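Local atomic coordinates of GH3 beta-N-acetylglucosaminidase (Paenibacillaceae, PDB entry 6K5J), a protein that hydrolyses terminal non-reducing beta-linked N-acetylglucosamine residues of glycans, as a beta-N-acetylglucosaminidase of glycoside hydrolase family 3. Residues 146-151 with 191-196; 134-139 with 152-157; 15-20 with 324-329; 260-265 with 330-335. One frame throughout, in Å; residues are numbered along the deposited sequence.

Contact 1 of 4, residues 146-151 with 191-196; sequences NPVIGV and GEDSHH. With NAG (2-acetamido-2-deoxy-beta-D-glucopyranose), chain B.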
loop_
_atom_site.group_PDB
_atom_site.type_symbol
_atom_site.label_atom_id
_atom_site.label_comp_id
_atom_site.label_asym_id
_atom_site.label_seq_id
_atom_site.Cartn_x
_atom_site.Cartn_y
_atom_site.Cartn_z
ATOM N N ASN A 146 -14.528 -1.092 4.702
ATOM C CA ASN A 146 -13.180 -1.350 5.204
ATOM C C ASN A 146 -12.384 -0.045 5.283
ATOM O O ASN A 146 -12.177 0.613 4.250
ATOM C CB ASN A 146 -12.455 -2.360 4.319
ATOM C CG ASN A 146 -11.140 -2.837 4.935
ATOM O OD1 ASN A 146 -10.350 -2.042 5.450
ATOM N ND2 ASN A 146 -10.912 -4.142 4.892
ATOM N N PRO A 147 -11.949 0.378 6.472
ATOM C CA PRO A 147 -11.309 1.692 6.606
ATOM C C PRO A 147 -9.810 1.705 6.358
ATOM O O PRO A 147 -9.219 2.790 6.376
ATOM C CB PRO A 147 -11.595 2.050 8.069
ATOM C CG PRO A 147 -11.495 0.715 8.770
ATOM C CD PRO A 147 -12.124 -0.283 7.784
ATOM N N VAL A 148 -9.178 0.556 6.143
ATOM C CA VAL A 148 -7.728 0.516 6.010
ATOM C C VAL A 148 -7.260 -0.087 4.687
ATOM O O VAL A 148 -6.151 0.249 4.230
ATOM C CB VAL A 148 -7.088 -0.231 7.205
ATOM C CG1 VAL A 148 -7.555 -1.663 7.261
ATOM C CG2 VAL A 148 -5.550 -0.152 7.159
ATOM N N ILE A 149 -8.060 -0.920 4.024
ATOM C CA ILE A 149 -7.650 -1.507 2.749
ATOM C C ILE A 149 -8.189 -0.651 1.602
ATOM O O ILE A 149 -7.456 0.174 1.046
ATOM C CB ILE A 149 -8.099 -2.979 2.657
ATOM C CG1 ILE A 149 -7.566 -3.766 3.862
ATOM C CG2 ILE A 149 -7.635 -3.633 1.326
ATOM C CD1 ILE A 149 -6.018 -3.723 4.045
ATOM N N GLY A 150 -9.466 -0.811 1.248
ATOM C CA GLY A 150 -10.035 0.050 0.213
ATOM C C GLY A 150 -9.322 -0.159 -1.111
ATOM O O GLY A 150 -9.117 -1.299 -1.544
ATOM N N VAL A 151 -8.869 0.935 -1.745
ATOM C CA VAL A 151 -8.244 0.824 -3.073
ATOM C C VAL A 151 -6.878 0.143 -3.027
ATOM O O VAL A 151 -6.251 -0.078 -4.072
ATOM C CB VAL A 151 -8.105 2.196 -3.761
ATOM C CG1 VAL A 151 -9.478 2.850 -3.976
ATOM C CG2 VAL A 151 -7.164 3.111 -2.970
ATOM N N GLY A 191 -14.162 -4.351 9.280
ATOM C CA GLY A 191 -14.710 -3.022 9.460
ATOM C C GLY A 191 -13.902 -2.127 10.367
ATOM O O GLY A 191 -14.226 -0.946 10.526
ATOM N N GLU A 192 -12.843 -2.656 10.973
ATOM C CA GLU A 192 -11.989 -1.895 11.867
ATOM C C GLU A 192 -10.550 -1.925 11.375
ATOM O O GLU A 192 -10.140 -2.822 10.639
ATOM C CB GLU A 192 -12.066 -2.437 13.292
ATOM C CG GLU A 192 -13.423 -2.220 13.938
ATOM C CD GLU A 192 -13.382 -2.524 15.412
ATOM O OE1 GLU A 192 -13.461 -3.720 15.763
ATOM O OE2 GLU A 192 -13.246 -1.568 16.209
ATOM N N ASP A 193 -9.788 -0.925 11.807
ATOM C CA ASP A 193 -8.431 -0.684 11.335
ATOM C C ASP A 193 -7.461 -1.178 12.400
ATOM O O ASP A 193 -7.524 -0.734 13.552
ATOM C CB ASP A 193 -8.238 0.809 11.049
ATOM C CG ASP A 193 -6.858 1.148 10.516
ATOM O OD1 ASP A 193 -5.950 0.287 10.551
ATOM O OD2 ASP A 193 -6.676 2.305 10.074
ATOM N N SER A 194 -6.564 -2.092 12.015
ATOM C CA SER A 194 -5.612 -2.630 12.983
ATOM C C SER A 194 -4.566 -1.604 13.418
ATOM O O SER A 194 -3.809 -1.879 14.361
ATOM C CB SER A 194 -4.933 -3.892 12.420
ATOM O OG SER A 194 -4.520 -3.723 11.069
ATOM N N HIS A 195 -4.497 -0.434 12.767
ATOM C CA HIS A 195 -3.676 0.651 13.308
ATOM C C HIS A 195 -4.210 1.135 14.651
ATOM O O HIS A 195 -3.433 1.591 15.499
ATOM C CB HIS A 195 -3.630 1.848 12.354
ATOM C CG HIS A 195 -2.873 1.605 11.086
ATOM N ND1 HIS A 195 -3.464 1.065 9.964
ATOM C CD2 HIS A 195 -1.591 1.877 10.744
ATOM C CE1 HIS A 195 -2.571 0.992 8.990
ATOM N NE2 HIS A 195 -1.425 1.472 9.440
ATOM N N HIS A 196 -5.527 1.058 14.854
ATOM C CA HIS A 196 -6.183 1.716 15.975
ATOM C C HIS A 196 -6.898 0.774 16.919
ATOM O O HIS A 196 -7.155 1.162 18.064
ATOM C CB HIS A 196 -7.210 2.747 15.468
ATOM C CG HIS A 196 -6.640 3.721 14.488
ATOM N ND1 HIS A 196 -5.514 4.469 14.758
ATOM C CD2 HIS A 196 -7.018 4.049 13.229
ATOM C CE1 HIS A 196 -5.230 5.225 13.711
ATOM N NE2 HIS A 196 -6.127 4.988 12.769
HETATM C C1 NAG B . 1.384 -1.237 8.727
HETATM C C2 NAG B . 0.590 -1.610 7.449
HETATM C C3 NAG B . 1.449 -2.443 6.480
HETATM C C4 NAG B . 2.818 -1.811 6.265
HETATM C C5 NAG B . 3.481 -1.591 7.614
HETATM C C6 NAG B . 4.855 -0.964 7.527
HETATM C C7 NAG B . -1.834 -2.071 7.345
HETATM C C8 NAG B . -2.940 -2.969 7.828
HETATM N N2 NAG B . -0.612 -2.348 7.813
HETATM O O1 NAG B . 0.669 -0.259 9.406
HETATM O O3 NAG B . 0.783 -2.570 5.227
HETATM O O4 NAG B . 3.631 -2.658 5.463
HETATM O O5 NAG B . 2.662 -0.696 8.372
HETATM O O6 NAG B . 4.779 0.395 7.114
HETATM O O7 NAG B . -2.037 -1.154 6.552
#
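V148 fills the angle between D193 and H195, and this is the tight part of the contact. Its CG2 methyl, anti to the backbone N, lies 3.4 Å from D193 OD1, and the same methyl comes to 3.7 Å from H195 CE1, meeting the imidazole at its edge. D193 OD1 lies at another point of that edge, in the ring plane, because H195 ND1 donates to its syn lone pair over 2.7 Å. The backbone N of H195 also donates to D193 OD1, from above the carboxylate plane, closing an Asx turn. The ND1 bond fixes the turn of the imidazole, while the backbone bond holds the carboxylate; H195 NE2 then lies 2.7 Å from NAG O1 and is hydrogen-bonded to a glycerol, probably from the crystallisation liquor. The pair resembles the Asp-His pair of NagZ-type family 3 enzymes, linked there to acid/base catalysis; a similar part here is only inferred. Within 146-151, V148 N and I149 N both donate to N146 OD1, an Asx turn that holds the backbone carrying V148. The solvent side is looser: P147 rests its CD 3.5 Å from G191 O, and no hydrogen bond joins the segments. Both are loops of the barrel domain: 146-151 follows strand 132-133 and precedes helix 158-174, while the loop holding 191-196 runs from the adjacent parallel strand 178-184 to helix 205-210.

Contact 2 of 4, residues 134-139 with 152-157; sequences FAPSLD and RSYGGT. With NAG (2-acetamido-2-deoxy-beta-D-glucopyranose), chain B.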
loop_
_atom_site.group_PDB
_atom_site.type_symbol
_atom_site.label_atom_id
_atom_site.label_comp_id
_atom_site.label_asym_id
_atom_site.label_seq_id
_atom_site.Cartn_x
_atom_site.Cartn_y
_atom_site.Cartn_z
ATOM N N PHE A 134 7.085 -4.264 0.673
ATOM C CA PHE A 134 5.937 -4.790 1.404
ATOM C C PHE A 134 4.697 -4.640 0.526
ATOM O O PHE A 134 3.818 -3.803 0.741
ATOM C CB PHE A 134 5.810 -4.114 2.760
ATOM C CG PHE A 134 6.878 -4.535 3.729
ATOM C CD1 PHE A 134 7.431 -5.809 3.642
ATOM C CD2 PHE A 134 7.333 -3.682 4.708
ATOM C CE1 PHE A 134 8.411 -6.229 4.529
ATOM C CE2 PHE A 134 8.325 -4.092 5.602
ATOM C CZ PHE A 134 8.859 -5.372 5.502
ATOM N N ALA A 135 4.657 -5.498 -0.486
ATOM C CA ALA A 135 3.641 -5.499 -1.526
ATOM C C ALA A 135 3.780 -6.803 -2.304
ATOM O O ALA A 135 4.867 -7.387 -2.329
ATOM C CB ALA A 135 3.797 -4.287 -2.461
ATOM N N PRO A 136 2.699 -7.271 -2.958
ATOM C CA PRO A 136 1.380 -6.644 -3.040
ATOM C C PRO A 136 0.454 -7.035 -1.890
ATOM O O PRO A 136 0.586 -8.123 -1.326
ATOM C CB PRO A 136 0.824 -7.184 -4.362
ATOM C CG PRO A 136 1.368 -8.594 -4.410
ATOM C CD PRO A 136 2.758 -8.516 -3.752
ATOM N N SER A 137 -0.487 -6.155 -1.560
ATOM C CA SER A 137 -1.645 -6.599 -0.798
ATOM C C SER A 137 -2.423 -7.641 -1.596
ATOM O O SER A 137 -2.783 -7.407 -2.754
ATOM C CB SER A 137 -2.562 -5.422 -0.477
ATOM O OG SER A 137 -3.826 -5.882 -0.007
ATOM N N LEU A 138 -2.678 -8.795 -0.970
ATOM C CA LEU A 138 -3.620 -9.782 -1.471
ATOM C C LEU A 138 -4.924 -9.751 -0.689
ATOM O O LEU A 138 -5.694 -10.720 -0.726
ATOM C CB LEU A 138 -3.005 -11.187 -1.428
ATOM C CG LEU A 138 -1.769 -11.389 -2.312
ATOM C CD1 LEU A 138 -1.370 -12.872 -2.312
ATOM C CD2 LEU A 138 -2.036 -10.897 -3.740
ATOM N N ASP A 139 -5.179 -8.665 0.033
ATOM C CA ASP A 139 -6.451 -8.530 0.725
ATOM C C ASP A 139 -7.578 -8.376 -0.290
ATOM O O ASP A 139 -7.408 -7.774 -1.354
ATOM C CB ASP A 139 -6.411 -7.343 1.684
ATOM C CG ASP A 139 -5.217 -7.398 2.635
ATOM O OD1 ASP A 139 -5.090 -8.390 3.390
ATOM O OD2 ASP A 139 -4.405 -6.449 2.631
ATOM N N ARG A 152 -6.387 -0.178 -1.828
ATOM C CA ARG A 152 -5.166 -0.976 -1.740
ATOM C C ARG A 152 -5.380 -2.431 -2.147
ATOM O O ARG A 152 -4.396 -3.151 -2.338
ATOM C CB ARG A 152 -4.603 -0.921 -0.316
ATOM C CG ARG A 152 -4.139 0.459 0.103
ATOM C CD ARG A 152 -3.914 0.506 1.606
ATOM N NE ARG A 152 -2.724 -0.241 1.978
ATOM C CZ ARG A 152 -2.442 -0.649 3.212
ATOM N NH1 ARG A 152 -3.287 -0.415 4.202
ATOM N NH2 ARG A 152 -1.304 -1.286 3.455
ATOM N N SER A 153 -6.626 -2.873 -2.290
ATOM C CA SER A 153 -6.966 -4.204 -2.769
ATOM C C SER A 153 -7.297 -4.144 -4.255
ATOM O O SER A 153 -7.872 -3.162 -4.726
ATOM C CB SER A 153 -8.174 -4.757 -2.002
ATOM O OG SER A 153 -8.783 -5.826 -2.710
ATOM N N TYR A 154 -6.945 -5.207 -4.999
ATOM C CA TYR A 154 -7.356 -5.257 -6.407
ATOM C C TYR A 154 -8.877 -5.296 -6.548
ATOM O O TYR A 154 -9.421 -4.790 -7.534
ATOM C CB TYR A 154 -6.767 -6.477 -7.123
ATOM C CG TYR A 154 -5.265 -6.571 -7.126
ATOM C CD1 TYR A 154 -4.488 -5.714 -7.905
ATOM C CD2 TYR A 154 -4.622 -7.531 -6.354
ATOM C CE1 TYR A 154 -3.103 -5.814 -7.911
ATOM C CE2 TYR A 154 -3.248 -7.635 -6.351
ATOM C CZ TYR A 154 -2.495 -6.784 -7.124
ATOM O OH TYR A 154 -1.130 -6.896 -7.097
ATOM N N GLY A 155 -9.580 -5.907 -5.602
ATOM C CA GLY A 155 -11.019 -5.994 -5.735
ATOM C C GLY A 155 -11.603 -6.991 -4.753
ATOM O O GLY A 155 -10.920 -7.475 -3.846
ATOM N N GLY A 156 -12.878 -7.294 -4.969
ATOM C CA GLY A 156 -13.688 -8.049 -4.035
ATOM C C GLY A 156 -13.859 -9.529 -4.310
ATOM O O GLY A 156 -14.651 -10.177 -3.616
ATOM N N THR A 157 -13.138 -10.102 -5.270
ATOM C CA THR A 157 -13.219 -11.538 -5.499
ATOM C C THR A 157 -11.844 -12.169 -5.364
ATOM O O THR A 157 -10.826 -11.560 -5.706
ATOM C CB THR A 157 -13.787 -11.884 -6.878
ATOM O OG1 THR A 157 -12.953 -11.324 -7.894
ATOM C CG2 THR A 157 -15.212 -11.375 -7.021
HETATM C C1 NAG B . 1.384 -1.237 8.727
HETATM C C2 NAG B . 0.590 -1.610 7.449
HETATM C C3 NAG B . 1.449 -2.443 6.480
HETATM C C4 NAG B . 2.818 -1.811 6.265
HETATM C C5 NAG B . 3.481 -1.591 7.614
HETATM C C6 NAG B . 4.855 -0.964 7.527
HETATM C C7 NAG B . -1.834 -2.071 7.345
HETATM C C8 NAG B . -2.940 -2.969 7.828
HETATM N N2 NAG B . -0.612 -2.348 7.813
HETATM O O1 NAG B . 0.669 -0.259 9.406
HETATM O O3 NAG B . 0.783 -2.570 5.227
HETATM O O4 NAG B . 3.631 -2.658 5.463
HETATM O O5 NAG B . 2.662 -0.696 8.372
HETATM O O6 NAG B . 4.779 0.395 7.114
HETATM O O7 NAG B . -2.037 -1.154 6.552
HETATM O O HOH W 1 -5.561 -7.155 -3.299
#
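S153 supplies the direct hydrogen bond between the segments: its OG donates to D139 O over 2.7 Å, approaching 32° out of the carbonyl plane. A chi1 of 161° sets OG anti to the backbone N, where it also accepts from G155 N in an ST turn and from N141 N. A second ST turn occupies the other side, S137 OG accepting from D139 N while donating to D139 OD2. The D139 carboxylate is further held by H183 ND1 and H187 N. One water completes the polar set, donating to S137 O and D139 O and accepting from Y154 N. Both segments belong to the long loop between strand 132-133 and helix 158-174 of the TIM-barrel domain, with a cis peptide bond before P136, and the loop's two limbs border the sugar site. There R152 NH1 donates to the acetamido oxygen O7 of the N-acetylglucosamine at 2.8 Å, with O7 near the guanidinium plane. R152 NH2 adds weak bonds to O7 and O3, and E85 forms a salt bridge to the same nitrogen. Apolar and van der Waals contacts gather round Y154: its OH lies 3.4 Å from P136 CB, CE2 lies 3.6 Å from S137 O, and L138 CD2 sits at the ring edge, 4.4 Å from CE2. Nearer the backbone, S137 CB packs 3.5 Å from R152 O.

Contact 3 of 4, residues 15-20 with 324-329; sequences QKVGQL and ERIDRS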
loop_
_atom_site.group_PDB
_atom_site.type_symbol
_atom_site.label_atom_id
_atom_site.label_comp_id
_atom_site.label_asym_id
_atom_site.label_seq_id
_atom_site.Cartn_x
_atom_site.Cartn_y
_atom_site.Cartn_z
ATOM N N GLN A 15 24.008 -11.846 16.915
ATOM C CA GLN A 15 23.813 -11.652 15.480
ATOM C C GLN A 15 22.584 -12.401 14.977
ATOM O O GLN A 15 21.870 -11.910 14.098
ATOM C CB GLN A 15 25.038 -12.113 14.704
ATOM C CG GLN A 15 26.229 -11.192 14.745
ATOM C CD GLN A 15 27.417 -11.833 14.058
ATOM O OE1 GLN A 15 27.846 -12.928 14.434
ATOM N NE2 GLN A 15 27.933 -11.176 13.026
ATOM N N LYS A 16 22.350 -13.616 15.478
ATOM C CA LYS A 16 21.171 -14.360 15.044
ATOM C C LYS A 16 19.900 -13.637 15.456
ATOM O O LYS A 16 18.965 -13.499 14.656
ATOM C CB LYS A 16 21.183 -15.779 15.617
ATOM C CG LYS A 16 22.338 -16.656 15.138
ATOM C CD LYS A 16 22.184 -18.063 15.704
ATOM C CE LYS A 16 23.440 -18.891 15.493
ATOM N NZ LYS A 16 23.276 -20.253 16.072
ATOM N N VAL A 17 19.857 -13.148 16.695
ATOM C CA VAL A 17 18.671 -12.435 17.157
ATOM C C VAL A 17 18.476 -11.164 16.342
ATOM O O VAL A 17 17.353 -10.823 15.954
ATOM C CB VAL A 17 18.774 -12.153 18.670
ATOM C CG1 VAL A 17 17.836 -11.014 19.087
ATOM C CG2 VAL A 17 18.462 -13.425 19.463
ATOM N N GLY A 18 19.569 -10.450 16.059
ATOM C CA GLY A 18 19.463 -9.238 15.259
ATOM C C GLY A 18 18.896 -9.477 13.870
ATOM O O GLY A 18 18.179 -8.623 13.334
ATOM N N GLN A 19 19.200 -10.636 13.271
ATOM C CA GLN A 19 18.661 -10.962 11.950
ATOM C C GLN A 19 17.138 -10.943 11.936
ATOM O O GLN A 19 16.533 -10.706 10.885
ATOM C CB GLN A 19 19.154 -12.336 11.493
ATOM C CG GLN A 19 20.557 -12.333 10.935
ATOM C CD GLN A 19 20.700 -11.416 9.735
ATOM O OE1 GLN A 19 20.127 -11.667 8.669
ATOM N NE2 GLN A 19 21.458 -10.339 9.907
ATOM N N LEU A 20 16.506 -11.194 13.083
ATOM C CA LEU A 20 15.055 -11.292 13.180
ATOM C C LEU A 20 14.351 -9.941 13.256
ATOM O O LEU A 20 13.123 -9.917 13.389
ATOM C CB LEU A 20 14.675 -12.116 14.405
ATOM C CG LEU A 20 15.439 -13.430 14.598
ATOM C CD1 LEU A 20 14.917 -14.151 15.820
ATOM C CD2 LEU A 20 15.303 -14.296 13.363
ATOM N N GLU A 324 17.158 -24.269 17.960
ATOM C CA GLU A 324 16.694 -24.648 16.629
ATOM C C GLU A 324 15.712 -23.618 16.076
ATOM O O GLU A 324 15.774 -23.261 14.894
ATOM C CB GLU A 324 16.051 -26.040 16.668
ATOM C CG GLU A 324 15.530 -26.556 15.313
ATOM C CD GLU A 324 14.141 -26.033 14.935
ATOM O OE1 GLU A 324 13.304 -25.769 15.836
ATOM O OE2 GLU A 324 13.885 -25.885 13.723
ATOM N N ARG A 325 14.796 -23.138 16.916
ATOM C CA ARG A 325 13.786 -22.192 16.453
ATOM C C ARG A 325 14.429 -20.941 15.870
ATOM O O ARG A 325 14.070 -20.503 14.771
ATOM C CB ARG A 325 12.836 -21.835 17.596
ATOM C CG ARG A 325 11.755 -20.841 17.206
ATOM C CD ARG A 325 10.807 -21.388 16.130
ATOM N NE ARG A 325 9.966 -20.307 15.615
ATOM C CZ ARG A 325 10.358 -19.453 14.674
ATOM N NH1 ARG A 325 11.558 -19.576 14.128
ATOM N NH2 ARG A 325 9.547 -18.479 14.270
ATOM N N ILE A 326 15.409 -20.374 16.579
ATOM C CA ILE A 326 16.109 -19.187 16.089
ATOM C C ILE A 326 16.825 -19.483 14.779
ATOM O O ILE A 326 16.751 -18.699 13.822
ATOM C CB ILE A 326 17.100 -18.671 17.145
ATOM C CG1 ILE A 326 16.349 -18.151 18.368
ATOM C CG2 ILE A 326 17.944 -17.570 16.546
ATOM C CD1 ILE A 326 15.793 -16.741 18.187
ATOM N N ASP A 327 17.565 -20.602 14.731
ATOM C CA ASP A 327 18.263 -20.986 13.503
ATOM C C ASP A 327 17.294 -21.192 12.346
ATOM O O ASP A 327 17.655 -20.951 11.193
ATOM C CB ASP A 327 19.071 -22.274 13.706
ATOM C CG ASP A 327 20.270 -22.096 14.621
ATOM O OD1 ASP A 327 20.786 -20.967 14.748
ATOM O OD2 ASP A 327 20.714 -23.113 15.201
ATOM N N ARG A 328 16.089 -21.693 12.629
ATOM C CA ARG A 328 15.092 -21.889 11.581
ATOM C C ARG A 328 14.789 -20.576 10.861
ATOM O O ARG A 328 14.832 -20.513 9.627
ATOM C CB ARG A 328 13.820 -22.494 12.181
ATOM C CG ARG A 328 12.888 -23.166 11.186
ATOM C CD ARG A 328 11.508 -23.413 11.808
ATOM N NE ARG A 328 11.621 -24.153 13.064
ATOM C CZ ARG A 328 10.670 -24.207 13.992
ATOM N NH1 ARG A 328 9.523 -23.575 13.801
ATOM N NH2 ARG A 328 10.869 -24.889 15.115
ATOM N N SER A 329 14.495 -19.511 11.620
ATOM C CA SER A 329 14.219 -18.212 10.998
ATOM C C SER A 329 15.458 -17.627 10.343
ATOM O O SER A 329 15.378 -17.066 9.247
ATOM C CB SER A 329 13.663 -17.217 12.021
ATOM O OG SER A 329 12.369 -17.594 12.451
#
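K16 and D327 form the salt bridge between the two helices, with K16 NZ donating to the syn lone pair of D327 OD1 at 2.9 Å. The lysine chain is extended beyond CG, and its CD also passes 3.4 Å from D327 OD1. Along helix 324-329, R328 grips E324 side-on, NE reaching OE2 and NH2 reaching OE1 at 2.7 Å, while R325 CD lies over one face of the R328 guanidinium, offset toward its rim. R325 NH1 donates to S329 OG, which is also hydrogen-bonded to D294. Inward from these charges the contact is apolar. I326 packs against K16 on the helix and L20 just after it: its CG2 meets K16 CB at 3.8 Å, and its CD1 meets L20 CD1 at 3.6 Å, the side chains of I326 and L20 crossing at about a right angle. L20 turns its other methyl, CD2, to S329 CB, also at 3.6 Å. The short helix axes approach to 9.5 Å at an angle of 54°. The chemistry is thus divided: an ion pair between two partly exposed residues flanks buried aliphatic packing, so the contact combines polar and apolar adhesion.

Contact 4 of 4, residues 260-265 with 330-335; sequences GYDGVV and VGRLLA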
loop_
_atom_site.group_PDB
_atom_site.type_symbol
_atom_site.label_atom_id
_atom_site.label_comp_id
_atom_site.label_asym_id
_atom_site.label_seq_id
_atom_site.Cartn_x
_atom_site.Cartn_y
_atom_site.Cartn_z
ATOM N N GLY A 260 2.003 -25.121 3.801
ATOM C CA GLY A 260 3.354 -25.536 3.458
ATOM C C GLY A 260 4.349 -24.417 3.220
ATOM O O GLY A 260 5.369 -24.631 2.562
ATOM N N TYR A 261 4.090 -23.221 3.726
ATOM C CA TYR A 261 4.966 -22.097 3.426
ATOM C C TYR A 261 6.218 -22.147 4.296
ATOM O O TYR A 261 6.127 -22.076 5.522
ATOM C CB TYR A 261 4.235 -20.777 3.635
ATOM C CG TYR A 261 5.053 -19.616 3.142
ATOM C CD1 TYR A 261 5.433 -19.541 1.810
ATOM C CD2 TYR A 261 5.491 -18.623 4.014
ATOM C CE1 TYR A 261 6.197 -18.475 1.337
ATOM C CE2 TYR A 261 6.254 -17.556 3.558
ATOM C CZ TYR A 261 6.600 -17.489 2.220
ATOM O OH TYR A 261 7.357 -16.439 1.759
ATOM N N ASP A 262 7.387 -22.256 3.663
ATOM C CA ASP A 262 8.656 -22.264 4.378
ATOM C C ASP A 262 9.482 -21.014 4.092
ATOM O O ASP A 262 10.678 -20.982 4.400
ATOM C CB ASP A 262 9.453 -23.534 4.041
ATOM C CG ASP A 262 10.637 -23.769 4.996
ATOM O OD1 ASP A 262 10.512 -23.505 6.217
ATOM O OD2 ASP A 262 11.703 -24.216 4.514
ATOM N N GLY A 263 8.870 -19.978 3.522
ATOM C CA GLY A 263 9.563 -18.736 3.266
ATOM C C GLY A 263 9.547 -17.820 4.478
ATOM O O GLY A 263 9.207 -18.209 5.597
ATOM N N VAL A 264 9.894 -16.563 4.226
ATOM C CA VAL A 264 10.042 -15.579 5.293
ATOM C C VAL A 264 8.668 -15.058 5.686
ATOM O O VAL A 264 7.891 -14.617 4.833
ATOM C CB VAL A 264 10.963 -14.433 4.847
ATOM C CG1 VAL A 264 10.883 -13.263 5.837
ATOM C CG2 VAL A 264 12.412 -14.934 4.675
ATOM N N VAL A 265 8.372 -15.073 6.981
ATOM C CA VAL A 265 7.127 -14.522 7.496
ATOM C C VAL A 265 7.463 -13.271 8.297
ATOM O O VAL A 265 8.265 -13.323 9.239
ATOM C CB VAL A 265 6.358 -15.553 8.330
ATOM C CG1 VAL A 265 5.186 -14.894 9.037
ATOM C CG2 VAL A 265 5.853 -16.660 7.405
ATOM N N VAL A 330 16.606 -17.705 11.014
ATOM C CA VAL A 330 17.839 -17.192 10.415
ATOM C C VAL A 330 18.094 -17.860 9.072
ATOM O O VAL A 330 18.489 -17.205 8.100
ATOM C CB VAL A 330 19.026 -17.390 11.381
ATOM C CG1 VAL A 330 20.355 -17.152 10.659
ATOM C CG2 VAL A 330 18.892 -16.455 12.583
ATOM N N GLY A 331 17.855 -19.173 8.986
ATOM C CA GLY A 331 18.073 -19.870 7.729
ATOM C C GLY A 331 17.189 -19.352 6.611
ATOM O O GLY A 331 17.640 -19.187 5.474
ATOM N N ARG A 332 15.921 -19.082 6.917
ATOM C CA ARG A 332 15.020 -18.555 5.898
ATOM C C ARG A 332 15.439 -17.158 5.459
ATOM O O ARG A 332 15.392 -16.839 4.266
ATOM C CB ARG A 332 13.586 -18.541 6.421
ATOM C CG ARG A 332 13.045 -19.900 6.821
ATOM C CD ARG A 332 11.618 -19.735 7.310
ATOM N NE ARG A 332 10.948 -20.991 7.629
ATOM C CZ ARG A 332 10.489 -21.326 8.836
ATOM N NH1 ARG A 332 10.623 -20.498 9.873
ATOM N NH2 ARG A 332 9.868 -22.490 9.003
ATOM N N LEU A 333 15.866 -16.312 6.407
ATOM C CA LEU A 333 16.284 -14.957 6.053
ATOM C C LEU A 333 17.578 -14.960 5.240
ATOM O O LEU A 333 17.698 -14.231 4.249
ATOM C CB LEU A 333 16.428 -14.106 7.319
ATOM C CG LEU A 333 15.080 -13.852 7.989
ATOM C CD1 LEU A 333 15.247 -13.582 9.493
ATOM C CD2 LEU A 333 14.349 -12.712 7.278
ATOM N N LEU A 334 18.552 -15.782 5.628
ATOM C CA LEU A 334 19.789 -15.852 4.856
ATOM C C LEU A 334 19.544 -16.401 3.448
ATOM O O LEU A 334 20.195 -15.968 2.490
ATOM C CB LEU A 334 20.817 -16.701 5.609
ATOM C CG LEU A 334 21.328 -16.139 6.939
ATOM C CD1 LEU A 334 22.412 -17.023 7.533
ATOM C CD2 LEU A 334 21.853 -14.721 6.781
ATOM N N ALA A 335 18.606 -17.347 3.303
ATOM C CA ALA A 335 18.308 -17.894 1.980
ATOM C C ALA A 335 17.688 -16.837 1.075
ATOM O O ALA A 335 18.046 -16.730 -0.102
ATOM C CB ALA A 335 17.380 -19.107 2.097
#
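R332 meets D262 through two nitrogens, both directed at the same carboxylate oxygen. Its CG is anti to the carbonyl carbon (chi1 -60°), and the chain then runs extended to NE, reaching across the loop that leads into strand 264-266. NE donates to D262 OD1 at 2.9 Å from above the carboxylate plane, whereas NH2 donates to OD1 at 3.0 Å nearly in line with the C-O bond. OD1 lies close to the guanidinium plane in both bonds, yet the carboxylate and guanidinium planes stand 81° apart, so the grip is side-on but not the coplanar pairing of two oxygens with two nitrogens. NE adds a weak bond to D262 O. The aliphatic part of the arginine takes part too, CD coming within 3.3 Å of G263 O. NH1 forms a salt bridge with D294, and R256 lies close to the same nitrogen; the carboxylates of D262 and D294 would be expected to offset the repulsion between the two arginines. The backbone O of R332 lies 3.6 Å from V264 CG2. L333 follows with purely apolar contacts: its CD2 touches V264 CG1 at 3.8 Å and CG2 at 3.9 Å, the two side chains crossing at about a right angle. Helix 323-339 thereby packs over the start of strand 264-266, a strand of the barrel flanked by strand 226-229 (V264 with V227) and by the D294-L295 backbone (V265). Helix 249-258 packs against V265, and L20, just past helix 13-19, touches L333.

In the fold
All four contacts belong to the family 3 barrel domain and fall into two pairs. Contacts 1 and 2, with centres 13 Å apart, share the loop after strand 132-133; they touch where I149 packs on D139, and both border the bound N-acetylglucosamine. Contacts 3 and 4, centres 11 Å apart, use successive turns of helix 323-339 and meet where Q19 and L20 pack on L333 and K16 on V330. Segments alternate along the chain within each pair; contacts 1 and 2 both fall between the two segments of contact 3 and close before contact 4 opens. Contact 3 brings helix 13-19 against helix 323-339, some 300 residues later, its centre 32 Å from that of contact 1 and far from the sugar.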